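Local coordinates for protein ESSC (Geobacillus thermodenitrificans, PDB 5FWH) that is a component of the bacterial type VII secretion apparatus, probably an FtsK/SpoIIIE-type ATPase, here as its N-terminal forkhead-associated domain, at residues Q3-Y8 against C12-L17; S74-V79 against Q83-W88; G130-I135 against I171-L176. All blocks are in the same frame, centred on the assembly; numbering follows the deposited sequence.

Contacts 1 and 2 are neighbouring antiparallel hairpins of one four-stranded sheet, their centres about 10 Å apart. Strands 3-8 and 84-88 run side by side in its middle, and the backbone atoms Leu7 O and Thr85 N, 2.8 Å apart, probably hydrogen-bond across that seam. Contact 3 lies in another part of the chain, where a strand and a turn from two different sheets meet; its centre is about 24 Å from that of contact 1 and about 31 Å from that of contact 2, on the opposite side of the chain's centre from the latter. Contacts 1 and 2 build one sheet by antiparallel pairing, whereas contact 3 is a small junction between sheets.

Contact 1: Q3-Y8 against C12-L17; sequences QLWVLY and CQLFSL
The indole of Trp5 carries the CD1 methyl of Leu14 on one face, 3.2 Å above the plane and over the centre of the ring system, a CH-pi contact 14° off the normal of the six-membered ring. At its edge sits Cys12, with SG 3.8 Å from Trp5 CE3. Trp5, Leu14 and Cys12 share one side of a beta hairpin, strands 3-8 and 11-16, at the margin of a four-stranded antiparallel sheet. Leu14 reaches the indole because its CG stands anti to the backbone N (chi1 -162°), carrying its branched end to the neighbouring strand. On the same side Gln3 NE2 lies 3.6 Å from Leu14 CD2. On the reverse side Leu4 CD2 meets the Phe15 ring at its edge, 3.7 Å from CD2 of that ring, and packs tightly at 3.3 Å against Leu17 CG. Leucine's branched methyls suit both a flat indole face and an aromatic edge. Four backbone bonds tie the Leu4-Phe15 and Val6-Gln13 pairs, the straightest from Val6 N to Gln13 O at 2.7 Å. Near strand 34-35, Gln13 NE2, which also bonds the Thr35 carbonyl, gives an N-H lying in its amide plane to Tyr8 OH at 2.8 Å.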
ATOM      1  N   GLN A   3       8.290   1.301   4.837  1.00 49.11           N
ATOM      2  CA  GLN A   3       7.072   0.789   5.356  1.00 50.05           C
ATOM      3  C   GLN A   3       6.913  -0.685   5.023  1.00 47.19           C
ATOM      4  O   GLN A   3       7.366  -1.153   3.969  1.00 43.23           O
ATOM      5  CB  GLN A   3       5.914   1.599   4.835  1.00 49.95           C
ATOM      6  CG  GLN A   3       5.979   3.037   5.354  1.00 53.01           C
ATOM      7  CD  GLN A   3       4.812   3.912   4.912  1.00 53.89           C
ATOM      8  OE1 GLN A   3       4.208   4.641   5.733  1.00 60.74           O
ATOM      9  NE2 GLN A   3       4.527   3.907   3.627  1.00 52.02           N
ATOM     10  N   LEU A   4       6.317  -1.398   5.965  1.00 47.24           N
ATOM     11  CA  LEU A   4       5.793  -2.734   5.637  1.00 51.35           C
ATOM     12  C   LEU A   4       4.317  -2.717   5.598  1.00 47.06           C
ATOM     13  O   LEU A   4       3.606  -2.070   6.390  1.00 44.74           O
ATOM     14  CB  LEU A   4       6.238  -3.889   6.548  1.00 56.04           C
ATOM     15  CG  LEU A   4       6.423  -3.796   8.051  1.00 62.19           C
ATOM     16  CD1 LEU A   4       6.641  -5.199   8.566  1.00 63.55           C
ATOM     17  CD2 LEU A   4       7.612  -2.925   8.396  1.00 65.69           C
ATOM     18  N   TRP A   5       3.880  -3.566   4.725  1.00 46.52           N
ATOM     19  CA  TRP A   5       2.491  -3.818   4.515  1.00 47.48           C
ATOM     20  C   TRP A   5       2.272  -5.170   5.048  1.00 44.09           C
ATOM     21  O   TRP A   5       2.980  -6.102   4.657  1.00 41.07           O
ATOM     22  CB  TRP A   5       2.247  -3.809   3.056  1.00 50.67           C
ATOM     23  CG  TRP A   5       2.847  -2.633   2.422  1.00 52.69           C
ATOM     24  CD1 TRP A   5       4.196  -2.260   2.367  1.00 54.82           C
ATOM     25  CD2 TRP A   5       2.163  -1.722   1.666  1.00 52.62           C
ATOM     26  NE1 TRP A   5       4.345  -1.175   1.619  1.00 53.09           N
ATOM     27  CE2 TRP A   5       3.097  -0.771   1.217  1.00 55.70           C
ATOM     28  CE3 TRP A   5       0.828  -1.568   1.350  1.00 53.07           C
ATOM     29  CZ2 TRP A   5       2.734   0.309   0.482  1.00 53.66           C
ATOM     30  CZ3 TRP A   5       0.490  -0.514   0.630  1.00 54.58           C
ATOM     31  CH2 TRP A   5       1.441   0.413   0.183  1.00 56.78           C
ATOM     32  N   VAL A   6       1.266  -5.269   5.871  1.00 41.20           N
ATOM     33  CA  VAL A   6       0.800  -6.531   6.421  1.00 41.25           C
ATOM     34  C   VAL A   6      -0.670  -6.804   5.923  1.00 37.91           C
ATOM     35  O   VAL A   6      -1.611  -6.126   6.257  1.00 35.16           O
ATOM     36  CB  VAL A   6       0.894  -6.470   7.928  1.00 44.14           C
ATOM     37  CG1 VAL A   6       0.389  -7.774   8.580  1.00 48.04           C
ATOM     38  CG2 VAL A   6       2.336  -6.138   8.306  1.00 45.54           C
ATOM     39  N   LEU A   7      -0.766  -7.794   5.074  1.00 36.89           N
ATOM     40  CA  LEU A   7      -1.961  -8.204   4.438  1.00 41.87           C
ATOM     41  C   LEU A   7      -2.398  -9.556   5.002  1.00 41.25           C
ATOM     42  O   LEU A   7      -1.615 -10.465   5.089  1.00 37.58           O
ATOM     43  CB  LEU A   7      -1.758  -8.349   2.926  1.00 43.56           C
ATOM     44  CG  LEU A   7      -1.347  -7.021   2.242  1.00 44.72           C
ATOM     45  CD1 LEU A   7       0.188  -6.923   2.121  1.00 46.45           C
ATOM     46  CD2 LEU A   7      -1.974  -6.931   0.845  1.00 46.93           C
ATOM     47  N   TYR A   8      -3.684  -9.614   5.327  1.00 43.01           N
ATOM     48  CA  TYR A   8      -4.334 -10.821   5.862  1.00 47.03           C
ATOM     49  C   TYR A   8      -5.857 -10.622   5.759  1.00 49.40           C
ATOM     50  O   TYR A   8      -6.339  -9.449   5.758  1.00 46.12           O
ATOM     51  CB  TYR A   8      -3.916 -11.020   7.313  1.00 47.17           C
ATOM     52  CG  TYR A   8      -4.259  -9.841   8.180  1.00 47.76           C
ATOM     53  CD1 TYR A   8      -3.465  -8.701   8.175  1.00 47.72           C
ATOM     54  CD2 TYR A   8      -5.365  -9.858   9.016  1.00 51.24           C
ATOM     55  CE1 TYR A   8      -3.749  -7.642   8.958  1.00 46.77           C
ATOM     56  CE2 TYR A   8      -5.681  -8.767   9.790  1.00 51.76           C
ATOM     57  CZ  TYR A   8      -4.850  -7.669   9.762  1.00 51.39           C
ATOM     58  OH  TYR A   8      -5.133  -6.575  10.518  1.00 52.52           O
ATOM     59  N   CYS A  12      -5.344  -4.614   5.129  1.00 42.07           N
ATOM     60  CA  CYS A  12      -3.956  -4.318   4.892  1.00 43.60           C
ATOM     61  C   CYS A  12      -3.600  -3.272   5.948  1.00 45.17           C
ATOM     62  O   CYS A  12      -4.279  -2.232   6.015  1.00 44.43           O
ATOM     63  CB  CYS A  12      -3.801  -3.726   3.493  1.00 46.54           C
ATOM     64  SG  CYS A  12      -2.107  -3.253   3.031  1.00 52.07           S
ATOM     65  N   GLN A  13      -2.635  -3.578   6.805  1.00 43.12           N
ATOM     66  CA  GLN A  13      -2.056  -2.579   7.740  1.00 42.62           C
ATOM     67  C   GLN A  13      -0.723  -2.155   7.177  1.00 44.84           C
ATOM     68  O   GLN A  13       0.008  -2.993   6.628  1.00 43.20           O
ATOM     69  CB  GLN A  13      -1.728  -3.192   9.063  1.00 44.59           C
ATOM     70  CG  GLN A  13      -2.939  -3.576   9.854  1.00 48.76           C
ATOM     71  CD  GLN A  13      -2.619  -3.923  11.295  1.00 51.63           C
ATOM     72  OE1 GLN A  13      -1.868  -3.221  11.999  1.00 53.13           O
ATOM     73  NE2 GLN A  13      -3.252  -4.981  11.770  1.00 52.47           N
ATOM     74  N   LEU A  14      -0.406  -0.878   7.356  1.00 43.85           N
ATOM     75  CA  LEU A  14       0.847  -0.251   6.932  1.00 44.73           C
ATOM     76  C   LEU A  14       1.565   0.129   8.210  1.00 48.07           C
ATOM     77  O   LEU A  14       0.943   0.622   9.134  1.00 53.15           O
ATOM     78  CB  LEU A  14       0.508   0.949   6.038  1.00 46.67           C
ATOM     79  CG  LEU A  14       1.574   1.523   5.138  1.00 46.93           C
ATOM     80  CD1 LEU A  14       1.836   0.562   4.007  1.00 48.71           C
ATOM     81  CD2 LEU A  14       1.203   2.875   4.572  1.00 50.16           C
ATOM     82  N   PHE A  15       2.834  -0.205   8.327  1.00 49.75           N
ATOM     83  CA  PHE A  15       3.623   0.093   9.513  1.00 52.08           C
ATOM     84  C   PHE A  15       4.973   0.658   9.125  1.00 54.06           C
ATOM     85  O   PHE A  15       5.693   0.063   8.309  1.00 53.54           O
ATOM     86  CB  PHE A  15       3.848  -1.200  10.268  1.00 51.76           C
ATOM     87  CG  PHE A  15       4.757  -1.060  11.424  1.00 51.35           C
ATOM     88  CD1 PHE A  15       4.252  -0.680  12.652  1.00 54.19           C
ATOM     89  CD2 PHE A  15       6.127  -1.263  11.295  1.00 51.40           C
ATOM     90  CE1 PHE A  15       5.088  -0.520  13.736  1.00 54.58           C
ATOM     91  CE2 PHE A  15       6.968  -1.132  12.380  1.00 50.95           C
ATOM     92  CZ  PHE A  15       6.452  -0.757  13.598  1.00 53.86           C
ATOM     93  N   SER A  16       5.337   1.788   9.735  1.00 56.39           N
ATOM     94  CA  SER A  16       6.599   2.491   9.460  1.00 58.09           C
ATOM     95  C   SER A  16       7.775   1.972  10.296  1.00 59.29           C
ATOM     96  O   SER A  16       7.658   1.804  11.489  1.00 61.56           O
ATOM     97  CB  SER A  16       6.432   4.001   9.734  1.00 61.26           C
ATOM     98  OG  SER A  16       5.650   4.613   8.726  1.00 59.56           O
ATOM     99  N   LEU A  17       8.921   1.807   9.653  1.00 60.88           N
ATOM    100  CA  LEU A  17      10.137   1.281  10.248  1.00 64.39           C
ATOM    101  C   LEU A  17      11.160   2.328  10.714  1.00 67.07           C
ATOM    102  O   LEU A  17      12.344   2.025  10.719  1.00 69.17           O
ATOM    103  CB  LEU A  17      10.842   0.381   9.217  1.00 66.83           C
ATOM    104  CG  LEU A  17      10.121  -0.939   9.048  1.00 68.91           C
ATOM    105  CD1 LEU A  17      10.816  -1.805   8.029  1.00 66.82           C
ATOM    106  CD2 LEU A  17      10.029  -1.635  10.404  1.00 70.94           C
TER

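Contact 2: S74-V79 against Q83-W88; sequences SITIDV and QMTIAW
Backbone pairing joins Ile75 to Ile86 and Ile77 to Met84, each pair exchanging two N-H...O bonds. The first is firm in both directions, with Ile75 N 2.6 Å from Ile86 O. In the second, Met84 N reaches Ile77 O at 3.0 Å, whereas the return bond from Ile77 N to Met84 O is bent and weak. The apolar contacts lie on the face bearing these four residues. Ile77 has CG1 wedged between its backbone N and carbonyl carbon (chi1 59°), a setting that brings CD1 alongside the chain of Met84, 3.7 Å from its CG; this residue was crystallised as selenomethionine. Strands 73-77 and 84-88 form a beta hairpin, with 73-77 the outermost strand of the four-stranded sheet. Its apolar face packs on strands of a second sheet, Met84 and Ile86 on Ile26 and Ile77 on Ile66, in the manner of a beta sandwich. On the opposite face, where hydroxyl-bearing residues suit the nearness of solvent, one polar bond joins Thr76 and Thr85: their OG1 atoms hydrogen-bond at 3.2 Å, and either hydroxyl could be the donor. Farther along that face Ser74 CB makes a carbon contact with Ala87 CB at 3.7 Å.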
ATOM      1  N   SER A  74       8.074  -9.165  -1.287  1.00 47.87           N
ATOM      2  CA  SER A  74       7.072  -9.586  -0.309  1.00 49.49           C
ATOM      3  C   SER A  74       7.309 -11.007  -0.006  1.00 50.50           C
ATOM      4  O   SER A  74       8.080 -11.657  -0.751  1.00 51.84           O
ATOM      5  CB  SER A  74       5.641  -9.450  -0.835  1.00 51.84           C
ATOM      6  OG  SER A  74       5.441 -10.394  -1.898  1.00 55.09           O
ATOM      7  N   ILE A  75       6.686 -11.462   1.083  1.00 47.14           N
ATOM      8  CA  ILE A  75       6.682 -12.858   1.442  1.00 52.55           C
ATOM      9  C   ILE A  75       5.328 -13.304   1.989  1.00 51.87           C
ATOM     10  O   ILE A  75       4.644 -12.589   2.732  1.00 41.39           O
ATOM     11  CB  ILE A  75       7.783 -13.146   2.483  1.00 57.47           C
ATOM     12  CG1 ILE A  75       8.092 -14.639   2.543  1.00 61.32           C
ATOM     13  CG2 ILE A  75       7.414 -12.571   3.859  1.00 56.41           C
ATOM     14  CD1 ILE A  75       9.281 -14.963   3.407  1.00 62.96           C
ATOM     15  N   THR A  76       4.971 -14.515   1.643  1.00 51.86           N
ATOM     16  CA  THR A  76       3.695 -15.053   2.057  1.00 57.78           C
ATOM     17  C   THR A  76       4.008 -16.183   3.025  1.00 58.86           C
ATOM     18  O   THR A  76       5.008 -16.858   2.886  1.00 63.26           O
ATOM     19  CB  THR A  76       2.920 -15.537   0.845  1.00 62.37           C
ATOM     20  OG1 THR A  76       2.870 -14.468  -0.072  1.00 64.18           O
ATOM     21  CG2 THR A  76       1.497 -15.914   1.217  1.00 65.53           C
ATOM     22  N   ILE A  77       3.181 -16.347   4.030  1.00 59.34           N
ATOM     23  CA  ILE A  77       3.559 -17.132   5.207  1.00 63.45           C
ATOM     24  C   ILE A  77       2.312 -17.729   5.782  1.00 62.06           C
ATOM     25  O   ILE A  77       1.292 -17.071   5.817  1.00 56.60           O
ATOM     26  CB  ILE A  77       4.311 -16.315   6.319  1.00 66.20           C
ATOM     27  CG1 ILE A  77       3.500 -15.125   6.867  1.00 66.33           C
ATOM     28  CG2 ILE A  77       5.635 -15.752   5.805  1.00 70.27           C
ATOM     29  CD1 ILE A  77       2.882 -15.310   8.233  1.00 61.82           C
ATOM     30  N   ASP A  78       2.419 -18.996   6.201  1.00 67.78           N
ATOM     31  CA  ASP A  78       1.336 -19.758   6.846  1.00 68.11           C
ATOM     32  C   ASP A  78       1.278 -19.611   8.378  1.00 68.25           C
ATOM     33  O   ASP A  78       2.242 -19.989   9.078  1.00 71.16           O
ATOM     34  CB  ASP A  78       1.485 -21.232   6.508  1.00 69.37           C
ATOM     35  CG  ASP A  78       0.175 -21.922   6.528  1.00 73.66           C
ATOM     36  OD1 ASP A  78      -0.381 -22.132   7.640  1.00 76.37           O
ATOM     37  OD2 ASP A  78      -0.326 -22.180   5.420  1.00 73.64           O
ATOM     38  N   VAL A  79       0.155 -19.073   8.881  1.00 70.02           N
ATOM     39  CA  VAL A  79      -0.168 -18.998  10.327  1.00 64.87           C
ATOM     40  C   VAL A  79      -1.614 -19.397  10.501  1.00 62.17           C
ATOM     41  O   VAL A  79      -2.102 -19.510  11.624  1.00 66.13           O
ATOM     42  CB  VAL A  79      -0.033 -17.557  10.919  1.00 67.77           C
ATOM     43  CG1 VAL A  79       0.280 -17.575  12.426  1.00 69.77           C
ATOM     44  CG2 VAL A  79       1.009 -16.733  10.204  1.00 64.94           C
ATOM     45  N   GLN A  83      -2.359 -17.742   6.687  1.00 68.81           N
ATOM     46  CA  GLN A  83      -2.230 -17.031   5.408  1.00 63.23           C
ATOM     47  C   GLN A  83      -2.099 -15.501   5.559  1.00 60.04           C
ATOM     48  O   GLN A  83      -3.092 -14.811   5.764  1.00 52.33           O
ATOM     49  CB  GLN A  83      -3.405 -17.329   4.534  1.00 71.87           C
ATOM     50  CG  GLN A  83      -3.349 -16.664   3.175  1.00 76.00           C
ATOM     51  CD  GLN A  83      -1.978 -16.741   2.512  1.00 79.39           C
ATOM     52  OE1 GLN A  83      -1.386 -15.709   2.176  1.00 85.03           O
ATOM     53  NE2 GLN A  83      -1.462 -17.961   2.335  1.00 81.17           N
HETATM   54  N   MSE A  84      -0.857 -15.002   5.453  1.00 56.65           N
HETATM   55  CA  MSE A  84      -0.529 -13.565   5.609  1.00 55.59           C
HETATM   56  C   MSE A  84       0.578 -13.138   4.653  1.00 50.70           C
HETATM   57  O   MSE A  84       1.569 -13.840   4.541  1.00 54.06           O
HETATM   58  CB  MSE A  84      -0.154 -13.328   7.108  1.00 51.17           C
HETATM   59  CG  MSE A  84       0.906 -12.272   7.301  1.00 53.01           C
HETATM   60 SE   MSE A  84       1.432 -11.817   9.203  1.00 58.13          SE
HETATM   61  CE  MSE A  84      -0.261 -12.060  10.153  1.00 50.42           C
ATOM     62  N   THR A  85       0.480 -11.966   4.019  1.00 44.88           N
ATOM     63  CA  THR A  85       1.627 -11.471   3.212  1.00 44.00           C
ATOM     64  C   THR A  85       2.261 -10.215   3.866  1.00 47.82           C
ATOM     65  O   THR A  85       1.559  -9.292   4.454  1.00 45.58           O
ATOM     66  CB  THR A  85       1.143 -11.220   1.755  1.00 44.11           C
ATOM     67  OG1 THR A  85       0.725 -12.481   1.193  1.00 47.84           O
ATOM     68  CG2 THR A  85       2.219 -10.604   0.886  1.00 43.36           C
ATOM     69  N   ILE A  86       3.595 -10.215   3.877  1.00 49.74           N
ATOM     70  CA  ILE A  86       4.360  -9.011   4.284  1.00 48.29           C
ATOM     71  C   ILE A  86       5.162  -8.537   3.106  1.00 47.97           C
ATOM     72  O   ILE A  86       5.777  -9.364   2.373  1.00 43.61           O
ATOM     73  CB  ILE A  86       5.393  -9.270   5.389  1.00 50.95           C
ATOM     74  CG1 ILE A  86       4.826 -10.119   6.514  1.00 52.63           C
ATOM     75  CG2 ILE A  86       5.951  -7.925   5.894  1.00 55.71           C
ATOM     76  CD1 ILE A  86       3.466  -9.719   6.998  1.00 51.23           C
ATOM     77  N   ALA A  87       5.145  -7.228   2.896  1.00 42.53           N
ATOM     78  CA  ALA A  87       5.833  -6.676   1.781  1.00 44.43           C
ATOM     79  C   ALA A  87       6.592  -5.482   2.336  1.00 46.83           C
ATOM     80  O   ALA A  87       6.177  -4.881   3.352  1.00 47.80           O
ATOM     81  CB  ALA A  87       4.829  -6.252   0.766  1.00 43.77           C
ATOM     82  N   TRP A  88       7.707  -5.167   1.698  1.00 46.50           N
ATOM     83  CA  TRP A  88       8.531  -4.090   2.119  1.00 46.39           C
ATOM     84  C   TRP A  88       8.752  -3.183   0.950  1.00 46.45           C
ATOM     85  O   TRP A  88       9.035  -3.641  -0.149  1.00 46.62           O
ATOM     86  CB  TRP A  88       9.812  -4.638   2.696  1.00 47.29           C
ATOM     87  CG  TRP A  88      10.717  -3.624   3.291  1.00 48.07           C
ATOM     88  CD1 TRP A  88      10.366  -2.626   4.113  1.00 49.07           C
ATOM     89  CD2 TRP A  88      12.138  -3.518   3.108  1.00 51.01           C
ATOM     90  NE1 TRP A  88      11.465  -1.891   4.470  1.00 51.12           N
ATOM     91  CE2 TRP A  88      12.574  -2.431   3.882  1.00 52.18           C
ATOM     92  CE3 TRP A  88      13.071  -4.231   2.366  1.00 51.84           C
ATOM     93  CZ2 TRP A  88      13.925  -2.034   3.942  1.00 54.79           C
ATOM     94  CZ3 TRP A  88      14.410  -3.878   2.444  1.00 55.89           C
ATOM     95  CH2 TRP A  88      14.828  -2.769   3.212  1.00 57.07           C
TER

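Contact 3: G130-I135 against I171-L176; sequences GQWVVI and IEEDLL
The shortest polar link between Trp132 and Glu173 is a hydrogen bond from the indole NE1 to the main-chain carbonyl O of Glu173, 2.9 Å long and fairly straight (166° at the hydrogen). The oxygen lies in the plane of the indole, so the ring meets it edge-on and directs its one N-H at the oxygen, while the donor is tilted 16° from the plane of the carbonyl. Tryptophan suits the place: its broad ring is buried, stacked with Phe170 and packed on Leu125, and still spends its polar atom on a backbone acceptor. That acceptor sits in a type I beta turn running from Glu172 to Leu175, closed by Leu175 N to Glu172 O at 3.1 Å; overlapping it is a classic beta bulge, Ile171 and Glu172 lying opposite Leu175. Strand 131-136 and the turn belong to different sheets, so the indole bridges the two. Glu172 OE1 accepts the N-H of Glu173 at 2.6 Å through its anti lone pair. Glu173 itself stretches out, CG anti to the backbone N (chi1 -172°), and its CG passes 3.6 Å from Gly130 O. Its carboxylate completes the reach in a salt bridge from OE2 to Lys127. Gly130, with positive phi, suits the tight bend between strands 123-128 and 131-136, and its CA lies 3.8 Å from Glu173 OE2.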
ATOM      1  N   GLY A 130     -18.696  16.796  -8.281  1.00 69.73           N
ATOM      2  CA  GLY A 130     -17.657  17.234  -7.362  1.00 67.71           C
ATOM      3  C   GLY A 130     -17.109  16.181  -6.410  1.00 67.74           C
ATOM      4  O   GLY A 130     -16.270  16.506  -5.570  1.00 69.72           O
ATOM      5  N   GLN A 131     -17.530  14.923  -6.548  1.00 66.25           N
ATOM      6  CA  GLN A 131     -17.091  13.849  -5.666  1.00 64.04           C
ATOM      7  C   GLN A 131     -16.367  12.781  -6.454  1.00 58.84           C
ATOM      8  O   GLN A 131     -16.888  12.303  -7.454  1.00 60.20           O
ATOM      9  CB  GLN A 131     -18.319  13.198  -5.012  1.00 71.82           C
ATOM     10  CG  GLN A 131     -19.217  14.161  -4.229  1.00 78.07           C
ATOM     11  CD  GLN A 131     -18.433  15.067  -3.273  1.00 81.74           C
ATOM     12  OE1 GLN A 131     -18.270  16.265  -3.535  1.00 85.15           O
ATOM     13  NE2 GLN A 131     -17.918  14.492  -2.177  1.00 80.67           N
ATOM     14  N   TRP A 132     -15.199  12.361  -5.986  1.00 51.68           N
ATOM     15  CA  TRP A 132     -14.538  11.212  -6.601  1.00 46.53           C
ATOM     16  C   TRP A 132     -15.094   9.905  -6.098  1.00 45.61           C
ATOM     17  O   TRP A 132     -15.309   9.733  -4.900  1.00 46.63           O
ATOM     18  CB  TRP A 132     -13.029  11.286  -6.383  1.00 44.89           C
ATOM     19  CG  TRP A 132     -12.421  12.341  -7.177  1.00 43.09           C
ATOM     20  CD1 TRP A 132     -12.007  13.590  -6.731  1.00 44.71           C
ATOM     21  CD2 TRP A 132     -12.107  12.291  -8.549  1.00 41.67           C
ATOM     22  NE1 TRP A 132     -11.460  14.302  -7.768  1.00 42.63           N
ATOM     23  CE2 TRP A 132     -11.498  13.540  -8.890  1.00 43.03           C
ATOM     24  CE3 TRP A 132     -12.271  11.325  -9.532  1.00 44.22           C
ATOM     25  CZ2 TRP A 132     -11.097  13.853 -10.174  1.00 44.24           C
ATOM     26  CZ3 TRP A 132     -11.856  11.624 -10.830  1.00 46.09           C
ATOM     27  CH2 TRP A 132     -11.286  12.891 -11.145  1.00 45.62           C
ATOM     28  N   VAL A 133     -15.346   8.987  -7.017  1.00 45.56           N
ATOM     29  CA  VAL A 133     -15.673   7.596  -6.706  1.00 44.69           C
ATOM     30  C   VAL A 133     -14.519   6.669  -7.135  1.00 43.86           C
ATOM     31  O   VAL A 133     -13.950   6.821  -8.202  1.00 46.02           O
ATOM     32  CB  VAL A 133     -16.942   7.194  -7.465  1.00 47.44           C
ATOM     33  CG1 VAL A 133     -17.282   5.724  -7.262  1.00 49.56           C
ATOM     34  CG2 VAL A 133     -18.087   8.046  -6.968  1.00 50.62           C
ATOM     35  N   VAL A 134     -14.172   5.726  -6.280  1.00 45.40           N
ATOM     36  CA  VAL A 134     -13.258   4.655  -6.635  1.00 44.27           C
ATOM     37  C   VAL A 134     -14.040   3.423  -7.102  1.00 46.69           C
ATOM     38  O   VAL A 134     -14.917   2.951  -6.374  1.00 50.90           O
ATOM     39  CB  VAL A 134     -12.284   4.287  -5.498  1.00 41.70           C
ATOM     40  CG1 VAL A 134     -12.985   3.886  -4.213  1.00 44.71           C
ATOM     41  CG2 VAL A 134     -11.345   3.179  -5.980  1.00 39.52           C
ATOM     42  N   ILE A 135     -13.682   2.885  -8.262  1.00 48.10           N
ATOM     43  CA  ILE A 135     -14.302   1.664  -8.807  1.00 52.70           C
ATOM     44  C   ILE A 135     -13.179   0.653  -8.931  1.00 51.05           C
ATOM     45  O   ILE A 135     -12.329   0.795  -9.791  1.00 51.94           O
ATOM     46  CB  ILE A 135     -14.953   1.905 -10.192  1.00 56.53           C
ATOM     47  CG1 ILE A 135     -16.071   2.997 -10.105  1.00 58.95           C
ATOM     48  CG2 ILE A 135     -15.520   0.596 -10.808  1.00 55.08           C
ATOM     49  CD1 ILE A 135     -15.628   4.383 -10.489  1.00 56.73           C
ATOM     50  N   ILE A 171      -5.670  15.224  -1.761  1.00 54.35           N
ATOM     51  CA  ILE A 171      -5.402  16.293  -0.813  1.00 59.43           C
ATOM     52  C   ILE A 171      -6.645  17.190  -0.797  1.00 61.64           C
ATOM     53  O   ILE A 171      -7.121  17.580   0.257  1.00 61.08           O
ATOM     54  CB  ILE A 171      -4.237  17.186  -1.260  1.00 58.62           C
ATOM     55  CG1 ILE A 171      -2.918  16.405  -1.339  1.00 58.32           C
ATOM     56  CG2 ILE A 171      -4.118  18.399  -0.343  1.00 63.34           C
ATOM     57  CD1 ILE A 171      -2.418  15.833  -0.039  1.00 60.49           C
ATOM     58  N   GLU A 172      -7.074  17.536  -2.013  1.00 63.68           N
ATOM     59  CA  GLU A 172      -8.238  18.336  -2.332  1.00 68.54           C
ATOM     60  C   GLU A 172      -8.925  17.613  -3.477  1.00 65.46           C
ATOM     61  O   GLU A 172      -8.365  16.669  -4.095  1.00 57.21           O
ATOM     62  CB  GLU A 172      -7.767  19.730  -2.774  1.00 75.92           C
ATOM     63  CG  GLU A 172      -8.780  20.729  -3.358  1.00 82.76           C
ATOM     64  CD  GLU A 172     -10.005  21.024  -2.511  1.00 86.62           C
ATOM     65  OE1 GLU A 172     -10.890  20.128  -2.386  1.00 87.25           O
ATOM     66  OE2 GLU A 172     -10.099  22.175  -2.022  1.00 91.18           O
ATOM     67  N   GLU A 173     -10.141  18.049  -3.752  1.00 61.76           N
ATOM     68  CA  GLU A 173     -10.898  17.621  -4.905  1.00 61.36           C
ATOM     69  C   GLU A 173     -10.129  17.684  -6.203  1.00 56.43           C
ATOM     70  O   GLU A 173     -10.402  16.894  -7.135  1.00 52.05           O
ATOM     71  CB  GLU A 173     -12.099  18.517  -5.051  1.00 64.53           C
ATOM     72  CG  GLU A 173     -13.110  18.090  -6.098  1.00 66.53           C
ATOM     73  CD  GLU A 173     -13.930  19.270  -6.607  1.00 70.85           C
ATOM     74  OE1 GLU A 173     -14.034  20.311  -5.899  1.00 74.77           O
ATOM     75  OE2 GLU A 173     -14.454  19.167  -7.736  1.00 69.42           O
ATOM     76  N   ASP A 174      -9.231  18.646  -6.310  1.00 53.33           N
ATOM     77  CA  ASP A 174      -8.496  18.854  -7.570  1.00 56.33           C
ATOM     78  C   ASP A 174      -7.028  18.326  -7.560  1.00 52.65           C
ATOM     79  O   ASP A 174      -6.346  18.447  -8.567  1.00 49.65           O
ATOM     80  CB  ASP A 174      -8.598  20.346  -8.022  1.00 60.10           C
ATOM     81  CG  ASP A 174      -8.364  21.373  -6.874  1.00 66.41           C
ATOM     82  OD1 ASP A 174      -7.470  21.144  -6.031  1.00 67.72           O
ATOM     83  OD2 ASP A 174      -9.078  22.415  -6.819  1.00 66.35           O
ATOM     84  N   LEU A 175      -6.573  17.722  -6.450  1.00 49.82           N
ATOM     85  CA  LEU A 175      -5.177  17.326  -6.266  1.00 49.19           C
ATOM     86  C   LEU A 175      -5.016  15.923  -5.687  1.00 46.51           C
ATOM     87  O   LEU A 175      -5.428  15.635  -4.557  1.00 47.37           O
ATOM     88  CB  LEU A 175      -4.436  18.307  -5.356  1.00 53.72           C
ATOM     89  CG  LEU A 175      -4.137  19.664  -6.048  1.00 58.44           C
ATOM     90  CD1 LEU A 175      -4.657  20.824  -5.238  1.00 63.55           C
ATOM     91  CD2 LEU A 175      -2.655  19.881  -6.328  1.00 57.27           C
ATOM     92  N   LEU A 176      -4.285  15.101  -6.437  1.00 43.04           N
ATOM     93  CA  LEU A 176      -4.121  13.689  -6.135  1.00 40.79           C
ATOM     94  C   LEU A 176      -2.660  13.374  -5.889  1.00 39.59           C
ATOM     95  O   LEU A 176      -1.834  13.601  -6.782  1.00 40.37           O
ATOM     96  CB  LEU A 176      -4.659  12.877  -7.299  1.00 39.20           C
ATOM     97  CG  LEU A 176      -4.406  11.391  -7.197  1.00 38.86           C
ATOM     98  CD1 LEU A 176      -5.197  10.847  -6.013  1.00 40.12           C
ATOM     99  CD2 LEU A 176      -4.769  10.757  -8.517  1.00 37.69           C
TER